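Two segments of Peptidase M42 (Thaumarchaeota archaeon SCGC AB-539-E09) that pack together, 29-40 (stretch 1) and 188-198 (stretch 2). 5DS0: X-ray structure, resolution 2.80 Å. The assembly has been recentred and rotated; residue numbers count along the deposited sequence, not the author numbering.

Stretch 1 (29-40) ICKEYMEPYADE
Stretch 2 (188-198) LMEAIRRMKDQ

Two segments of one chain pack side by side, stretch 1 entering as a helix, with I29 to Y33 helical and Y37 to D39 in a loop or turn, stretch 2 helical from 188 to 197 (phi/psi near -64/-42) with Q198 leaving helical geometry. The helix axes run nearly parallel, 12° between N-to-C directions and 11.2 Å apart at closest approach; the CA atoms of M34 and M189 lie 7.3 Å apart, those of Y37 and R193 5.6 Å. C30 (m) points sideways and sets SG 3.6 Å from CE of M189, a selenomethionine (m, t, m) pointing toward stretch 1. Y33 (chi1 t, chi2 85°) reaches across so that its OH donates a very short hydrogen bond, 2.4 Å, to E190 OE2, which lies at the ring edge. E190 (m, m) starts away from stretch 1 but folds back, held by R193 one turn later: R193 NH2 to E190 OE1 is 2.8 Å and R193 NE to E190 OE2 3.1 Å, a salt bridge of two nearly linear hydrogen bonds. Selenomethionine M34 (m, m, m; phi/psi -94/-4) brings CE to 3.6 Å from I192 CG2 and SE to 4.0 Å from M189 CG, adding to the apolar layer begun at C30. M34 O then accepts from Y37 N at 2.9 Å and A38 N at 3.1 Å, closing the turn. Y37 (chi1 m, chi2 -65°; phi/psi -118/-23) points toward stretch 2 and covers R193 (t, t, p), whose CG stands 3.4 Å from the Y37 ring centroid, 8° off the normal, in a CH-pi contact. R193 NH1 makes a salt bridge to D197 OD2, 3.1 Å, with a weak hydrogen bond. Y37 O lies 3.5 Å from CD of the extended K196 (chi1 t). D39 (m) ends the contact, its OD1 forming a long salt bridge, 3.7 Å, with K196 NZ.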

# COMPACT_ATOMS: atom_id res chain seq x y z
N ILE C 29 -2.45 -52.38 -17.50
CA ILE C 29 -1.38 -52.39 -18.49
C ILE C 29 -0.11 -52.99 -17.92
O ILE C 29 0.61 -53.72 -18.61
CB ILE C 29 -1.10 -50.96 -19.00
CG1 ILE C 29 -2.22 -50.51 -19.93
CG2 ILE C 29 0.24 -50.88 -19.72
CD1 ILE C 29 -2.45 -49.02 -19.93
N CYS C 30 0.16 -52.67 -16.66
CA CYS C 30 1.31 -53.20 -15.95
C CYS C 30 1.19 -54.70 -15.74
O CYS C 30 2.14 -55.43 -15.98
CB CYS C 30 1.49 -52.49 -14.60
SG CYS C 30 1.96 -50.74 -14.73
N LYS C 31 0.02 -55.16 -15.30
CA LYS C 31 -0.19 -56.60 -15.09
C LYS C 31 0.02 -57.38 -16.36
O LYS C 31 0.62 -58.45 -16.34
CB LYS C 31 -1.59 -56.90 -14.57
CG LYS C 31 -1.75 -56.55 -13.11
CD LYS C 31 -3.10 -57.02 -12.57
CE LYS C 31 -4.09 -55.87 -12.55
NZ LYS C 31 -5.48 -56.30 -12.23
N GLU C 32 -0.50 -56.85 -17.47
CA GLU C 32 -0.42 -57.55 -18.74
C GLU C 32 1.04 -57.68 -19.22
O GLU C 32 1.47 -58.76 -19.63
CB GLU C 32 -1.26 -56.85 -19.80
CG GLU C 32 -1.45 -57.70 -21.04
CD GLU C 32 -2.35 -57.06 -22.08
OE1 GLU C 32 -2.68 -55.85 -21.92
OE2 GLU C 32 -2.74 -57.75 -23.04
N TYR C 33 1.79 -56.59 -19.16
CA TYR C 33 3.18 -56.61 -19.56
C TYR C 33 3.99 -57.58 -18.72
O TYR C 33 4.93 -58.21 -19.23
CB TYR C 33 3.77 -55.23 -19.42
CG TYR C 33 5.17 -55.09 -19.95
CD1 TYR C 33 5.39 -54.81 -21.28
CD2 TYR C 33 6.27 -55.19 -19.11
CE1 TYR C 33 6.66 -54.66 -21.77
CE2 TYR C 33 7.56 -55.03 -19.59
CZ TYR C 33 7.74 -54.76 -20.92
OH TYR C 33 9.01 -54.59 -21.42
N MSE C 34 3.63 -57.72 -17.45
CA MSE C 34 4.40 -58.53 -16.51
C MSE C 34 3.95 -59.96 -16.35
O MSE C 34 4.62 -60.71 -15.64
CB MSE C 34 4.37 -57.87 -15.14
CG MSE C 34 5.10 -56.53 -15.16
SE MSE C 34 7.07 -56.78 -15.15
CE MSE C 34 7.21 -57.34 -13.28
N GLU C 35 2.85 -60.37 -16.98
CA GLU C 35 2.38 -61.76 -16.86
C GLU C 35 3.49 -62.78 -17.07
O GLU C 35 3.65 -63.68 -16.26
CB GLU C 35 1.21 -62.06 -17.81
CG GLU C 35 -0.17 -61.98 -17.14
CD GLU C 35 -1.31 -61.68 -18.11
OE1 GLU C 35 -1.33 -62.27 -19.22
OE2 GLU C 35 -2.17 -60.83 -17.77
N PRO C 36 4.27 -62.64 -18.15
CA PRO C 36 5.33 -63.63 -18.37
C PRO C 36 6.59 -63.49 -17.54
O PRO C 36 7.47 -64.33 -17.65
CB PRO C 36 5.65 -63.45 -19.86
CG PRO C 36 5.30 -62.05 -20.17
CD PRO C 36 4.14 -61.71 -19.28
N TYR C 37 6.70 -62.46 -16.70
CA TYR C 37 7.98 -62.20 -15.99
C TYR C 37 7.93 -62.27 -14.46
O TYR C 37 8.97 -62.44 -13.83
CB TYR C 37 8.54 -60.84 -16.42
CG TYR C 37 8.69 -60.69 -17.91
CD1 TYR C 37 9.59 -61.47 -18.63
CD2 TYR C 37 7.92 -59.76 -18.62
CE1 TYR C 37 9.72 -61.34 -20.00
CE2 TYR C 37 8.05 -59.61 -19.99
CZ TYR C 37 8.95 -60.41 -20.67
OH TYR C 37 9.07 -60.26 -22.03
N ALA C 38 6.77 -62.09 -13.86
CA ALA C 38 6.67 -62.11 -12.41
C ALA C 38 6.30 -63.50 -11.92
O ALA C 38 5.46 -64.17 -12.52
CB ALA C 38 5.63 -61.11 -11.94
N ASP C 39 6.90 -63.91 -10.81
CA ASP C 39 6.62 -65.21 -10.23
C ASP C 39 5.29 -65.20 -9.48
O ASP C 39 4.66 -66.24 -9.32
CB ASP C 39 7.77 -65.64 -9.31
CG ASP C 39 9.12 -65.73 -10.06
OD1 ASP C 39 9.14 -66.22 -11.20
OD2 ASP C 39 10.15 -65.29 -9.50
N GLU C 40 4.83 -64.03 -9.05
CA GLU C 40 3.58 -63.91 -8.32
C GLU C 40 3.15 -62.43 -8.32
O GLU C 40 3.98 -61.55 -8.52
CB GLU C 40 3.76 -64.42 -6.89
CG GLU C 40 2.48 -64.59 -6.08
CD GLU C 40 2.74 -64.91 -4.60
OE1 GLU C 40 3.76 -65.58 -4.30
OE2 GLU C 40 1.91 -64.49 -3.75
N LEU C 188 11.24 -50.17 -12.79
CA LEU C 188 11.21 -51.36 -11.95
C LEU C 188 10.68 -52.57 -12.72
O LEU C 188 11.16 -53.68 -12.53
CB LEU C 188 10.41 -51.12 -10.67
CG LEU C 188 8.91 -50.82 -10.75
CD1 LEU C 188 8.04 -52.07 -10.68
CD2 LEU C 188 8.53 -49.88 -9.62
N MSE C 189 9.71 -52.34 -13.59
CA MSE C 189 9.21 -53.41 -14.45
C MSE C 189 10.27 -53.92 -15.41
O MSE C 189 10.39 -55.12 -15.62
CB MSE C 189 8.01 -52.92 -15.24
CG MSE C 189 6.79 -52.92 -14.34
SE MSE C 189 5.19 -52.53 -15.42
CE MSE C 189 5.45 -50.61 -15.77
N GLU C 190 11.02 -53.01 -16.00
CA GLU C 190 12.07 -53.40 -16.93
C GLU C 190 13.20 -54.10 -16.22
O GLU C 190 13.84 -54.99 -16.78
CB GLU C 190 12.62 -52.19 -17.70
CG GLU C 190 11.68 -51.71 -18.80
CD GLU C 190 11.51 -52.73 -19.90
OE1 GLU C 190 12.42 -52.84 -20.75
OE2 GLU C 190 10.49 -53.46 -19.88
N ALA C 191 13.48 -53.69 -14.98
CA ALA C 191 14.51 -54.33 -14.19
C ALA C 191 14.14 -55.78 -13.95
O ALA C 191 14.93 -56.68 -14.19
CB ALA C 191 14.70 -53.60 -12.87
N ILE C 192 12.92 -56.01 -13.47
CA ILE C 192 12.47 -57.37 -13.21
C ILE C 192 12.45 -58.19 -14.49
O ILE C 192 12.86 -59.35 -14.48
CB ILE C 192 11.08 -57.36 -12.54
CG1 ILE C 192 11.22 -56.90 -11.09
CG2 ILE C 192 10.45 -58.74 -12.55
CD1 ILE C 192 9.93 -56.43 -10.46
N ARG C 193 11.99 -57.60 -15.58
CA ARG C 193 11.94 -58.32 -16.85
C ARG C 193 13.32 -58.78 -17.25
O ARG C 193 13.51 -59.95 -17.57
CB ARG C 193 11.36 -57.46 -17.97
CG ARG C 193 11.32 -58.18 -19.31
CD ARG C 193 10.75 -57.33 -20.42
NE ARG C 193 11.62 -56.22 -20.81
CZ ARG C 193 12.71 -56.31 -21.56
NH1 ARG C 193 13.13 -57.47 -22.04
NH2 ARG C 193 13.41 -55.20 -21.81
N ARG C 194 14.27 -57.86 -17.23
CA ARG C 194 15.63 -58.16 -17.65
C ARG C 194 16.33 -59.19 -16.80
O ARG C 194 17.12 -59.98 -17.29
CB ARG C 194 16.47 -56.89 -17.72
CG ARG C 194 16.36 -56.31 -19.14
CD ARG C 194 16.32 -54.74 -19.31
NE ARG C 194 17.64 -54.18 -19.09
CZ ARG C 194 18.08 -52.97 -19.46
NH1 ARG C 194 19.31 -52.69 -19.13
NH2 ARG C 194 17.37 -52.04 -20.14
N MSE C 195 16.03 -59.18 -15.51
CA MSE C 195 16.63 -60.14 -14.59
C MSE C 195 16.18 -61.54 -14.91
O MSE C 195 16.97 -62.48 -14.85
CB MSE C 195 16.29 -59.74 -13.16
CG MSE C 195 17.15 -58.53 -12.83
SE MSE C 195 17.13 -58.11 -10.91
CE MSE C 195 18.97 -58.71 -10.49
N LYS C 196 14.90 -61.70 -15.25
CA LYS C 196 14.41 -62.99 -15.67
C LYS C 196 14.96 -63.37 -17.04
O LYS C 196 15.53 -64.44 -17.19
CB LYS C 196 12.89 -63.03 -15.67
CG LYS C 196 12.37 -64.40 -16.06
CD LYS C 196 11.11 -64.79 -15.31
CE LYS C 196 10.77 -66.26 -15.52
NZ LYS C 196 9.50 -66.60 -14.83
N ASP C 197 14.85 -62.47 -18.02
CA ASP C 197 15.33 -62.74 -19.39
C ASP C 197 16.79 -63.15 -19.49
O ASP C 197 17.13 -64.03 -20.28
CB ASP C 197 15.11 -61.53 -20.32
CG ASP C 197 13.80 -61.60 -21.08
OD1 ASP C 197 13.26 -62.71 -21.28
OD2 ASP C 197 13.30 -60.54 -21.50
N GLN C 198 17.66 -62.54 -18.70
CA GLN C 198 19.08 -62.86 -18.73
C GLN C 198 19.53 -63.76 -17.57
O GLN C 198 20.72 -63.87 -17.29
CB GLN C 198 19.88 -61.57 -18.71
CG GLN C 198 19.49 -60.59 -19.80
CD GLN C 198 20.14 -59.22 -19.60
OE1 GLN C 198 21.19 -59.10 -18.96
NE2 GLN C 198 19.50 -58.19 -20.14